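Local coordinates for glyoxalase family protein (Listeria monocytogenes, PDB 2P7Q) that catalyses the hydration of the antibiotic fosfomycin, opening its epoxide at a manganese centre and so conferring resistance, at residues H7-V12 with W53-E58. The protein carries 1 engineered substitution. Residues are numbered along the deposited sequence; the frame is centred on the assembly and turned at random.
Sequences HITLIV and WICIME. With MN (manganese (II) ion), chain I; GG6 ([(1S,2S)-1,2-dihydroxypropyl]phosphonic acid), chain J.
His7 sets its CB over one face of the Trp53 indole, 3.6 Å from Trp53 CD2, and its imidazole stands beside that ring with the planes oblique at 48°. With CG between the backbone N and the carbonyl carbon (chi1 60°), the imidazole is placed so that His7 NE2 binds the manganese at 2.3 Å. Next along the same face, Thr9 OG1 rests 3.5 Å from Cys55 CB. Thr9 OG1 also donates a 2.6 Å hydrogen bond to GG6 O5, a phosphonate oxygen of the bound product that the metal holds too. Cys55 SG and Met57 SD border the phosphonate, near O3 and O4. Beyond the pocket, Ile11 lies alongside Met57, its CD1 3.8 Å from Met57 CB. On the other face the two branches of Ile56 fill the hollow between Leu10 and Val12, CD1 against Leu10 CB and CG2 against Val12 CG2. Five backbone hydrogen bonds, from Ile8 N–Trp53 O to Val12 N–Met57 O, join the two parallel strands. His69 and Glu118 of the second subunit complete the manganese site, in the paired beta-alpha-beta-beta-beta arrangement of the glyoxalase superfamily. Strand 44-49 flanks 53-58 antiparallel, helix 15-26 packs on Ile56 and Val12, and beyond 7-12 the sheet continues antiparallel into that subunit.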
loop_
_atom_site.group_PDB
_atom_site.type_symbol
_atom_site.label_atom_id
_atom_site.label_comp_id
_atom_site.label_asym_id
_atom_site.label_seq_id
_atom_site.Cartn_x
_atom_site.Cartn_y
_atom_site.Cartn_z
ATOM N N HIS A 7 -5.993 4.530 5.062
ATOM C CA HIS A 7 -4.858 4.048 5.831
ATOM C C HIS A 7 -4.376 2.716 5.271
ATOM O O HIS A 7 -5.016 2.134 4.398
ATOM C CB HIS A 7 -5.257 3.859 7.299
ATOM C CG HIS A 7 -6.366 2.874 7.509
ATOM N ND1 HIS A 7 -7.696 3.236 7.501
ATOM C CD2 HIS A 7 -6.342 1.540 7.740
ATOM C CE1 HIS A 7 -8.445 2.168 7.724
ATOM N NE2 HIS A 7 -7.647 1.126 7.873
ATOM N N ILE A 8 -3.247 2.245 5.783
ATOM C CA ILE A 8 -2.661 0.980 5.361
ATOM C C ILE A 8 -2.310 0.220 6.634
ATOM O O ILE A 8 -1.580 0.723 7.486
ATOM C CB ILE A 8 -1.391 1.217 4.521
ATOM C CG1 ILE A 8 -1.748 2.046 3.283
ATOM C CG2 ILE A 8 -0.766 -0.102 4.134
ATOM C CD1 ILE A 8 -0.594 2.324 2.345
ATOM N N THR A 9 -2.843 -0.984 6.772
ATOM C CA THR A 9 -2.596 -1.778 7.961
ATOM C C THR A 9 -1.696 -2.963 7.683
ATOM O O THR A 9 -2.034 -3.827 6.885
ATOM C CB THR A 9 -3.922 -2.314 8.551
ATOM O OG1 THR A 9 -4.733 -1.220 8.987
ATOM C CG2 THR A 9 -3.663 -3.243 9.720
ATOM N N LEU A 10 -0.548 -3.007 8.347
ATOM C CA LEU A 10 0.364 -4.127 8.176
ATOM C C LEU A 10 0.296 -5.016 9.407
ATOM O O LEU A 10 -0.022 -4.559 10.500
ATOM C CB LEU A 10 1.789 -3.635 7.969
ATOM C CG LEU A 10 1.963 -2.731 6.753
ATOM C CD1 LEU A 10 3.432 -2.349 6.611
ATOM C CD2 LEU A 10 1.453 -3.455 5.496
ATOM N N ILE A 11 0.583 -6.293 9.216
ATOM C CA ILE A 11 0.554 -7.255 10.301
ATOM C C ILE A 11 1.989 -7.707 10.554
ATOM O O ILE A 11 2.703 -8.078 9.620
ATOM C CB ILE A 11 -0.312 -8.460 9.919
ATOM C CG1 ILE A 11 -1.687 -7.970 9.451
ATOM C CG2 ILE A 11 -0.440 -9.410 11.103
ATOM C CD1 ILE A 11 -2.430 -7.111 10.462
ATOM N N VAL A 12 2.405 -7.669 11.815
ATOM C CA VAL A 12 3.770 -8.041 12.194
ATOM C C VAL A 12 3.808 -8.949 13.428
ATOM O O VAL A 12 2.948 -8.864 14.302
ATOM C CB VAL A 12 4.595 -6.781 12.486
ATOM C CG1 VAL A 12 4.845 -6.008 11.207
ATOM C CG2 VAL A 12 3.839 -5.902 13.470
ATOM N N TRP A 53 -1.479 7.548 7.023
ATOM C CA TRP A 53 -1.850 6.936 8.292
ATOM C C TRP A 53 -1.519 5.427 8.232
ATOM O O TRP A 53 -2.239 4.646 7.617
ATOM C CB TRP A 53 -3.351 7.191 8.531
ATOM C CG TRP A 53 -3.985 6.464 9.684
ATOM C CD1 TRP A 53 -3.345 5.819 10.705
ATOM C CD2 TRP A 53 -5.393 6.306 9.932
ATOM N NE1 TRP A 53 -4.265 5.269 11.572
ATOM C CE2 TRP A 53 -5.528 5.552 11.122
ATOM C CE3 TRP A 53 -6.552 6.728 9.268
ATOM C CZ2 TRP A 53 -6.777 5.208 11.659
ATOM C CZ3 TRP A 53 -7.796 6.385 9.805
ATOM C CH2 TRP A 53 -7.895 5.632 10.989
ATOM N N ILE A 54 -0.410 5.031 8.857
ATOM C CA ILE A 54 0.023 3.630 8.867
ATOM C C ILE A 54 -0.347 2.934 10.169
ATOM O O ILE A 54 -0.090 3.455 11.250
ATOM C CB ILE A 54 1.556 3.501 8.724
ATOM C CG1 ILE A 54 2.058 4.377 7.581
ATOM C CG2 ILE A 54 1.932 2.047 8.457
ATOM C CD1 ILE A 54 1.519 3.975 6.238
ATOM N N CYS A 55 -0.940 1.751 10.065
ATOM C CA CYS A 55 -1.322 0.984 11.240
ATOM C C CYS A 55 -0.551 -0.324 11.313
ATOM O O CYS A 55 -0.396 -1.023 10.316
ATOM C CB CYS A 55 -2.808 0.679 11.222
ATOM S SG CYS A 55 -3.842 2.120 11.410
ATOM N N ILE A 56 -0.069 -0.645 12.507
ATOM C CA ILE A 56 0.686 -1.867 12.739
ATOM C C ILE A 56 -0.030 -2.685 13.815
ATOM O O ILE A 56 -0.334 -2.180 14.893
ATOM C CB ILE A 56 2.125 -1.536 13.199
ATOM C CG1 ILE A 56 2.805 -0.615 12.179
ATOM C CG2 ILE A 56 2.933 -2.808 13.344
ATOM C CD1 ILE A 56 3.004 -1.241 10.791
ATOM N N MET A 57 -0.321 -3.942 13.495
ATOM C CA MET A 57 -0.996 -4.855 14.408
ATOM C C MET A 57 -0.143 -6.092 14.593
ATOM O O MET A 57 0.505 -6.547 13.651
ATOM C CB MET A 57 -2.345 -5.282 13.847
ATOM C CG MET A 57 -3.433 -4.251 13.956
ATOM S SD MET A 57 -4.996 -4.956 13.403
ATOM C CE MET A 57 -5.353 -6.080 14.724
ATOM N N GLU A 58 -0.154 -6.649 15.798
ATOM C CA GLU A 58 0.643 -7.837 16.073
ATOM C C GLU A 58 -0.204 -9.079 15.813
ATOM O O GLU A 58 -1.365 -9.151 16.216
ATOM C CB GLU A 58 1.157 -7.803 17.527
ATOM C CG GLU A 58 2.375 -8.700 17.808
ATOM C CD GLU A 58 3.069 -8.385 19.145
ATOM O OE1 GLU A 58 2.411 -8.454 20.204
ATOM O OE2 GLU A 58 4.280 -8.072 19.136
HETATM MN MN MN I . -8.323 -1.029 8.362
HETATM O O1 GG6 J . -9.819 -0.465 9.364
HETATM C C2 GG6 J . -10.106 -0.157 10.740
HETATM C C3 GG6 J . -11.632 -0.363 11.008
HETATM C C1 GG6 J . -9.285 -1.069 11.718
HETATM O O2 GG6 J . -9.583 -2.473 11.607
HETATM P P GG6 J . -7.519 -0.882 11.528
HETATM O O3 GG6 J . -7.157 0.656 11.612
HETATM O O4 GG6 J . -6.891 -1.581 12.621
HETATM O O5 GG6 J . -7.006 -1.477 10.169
#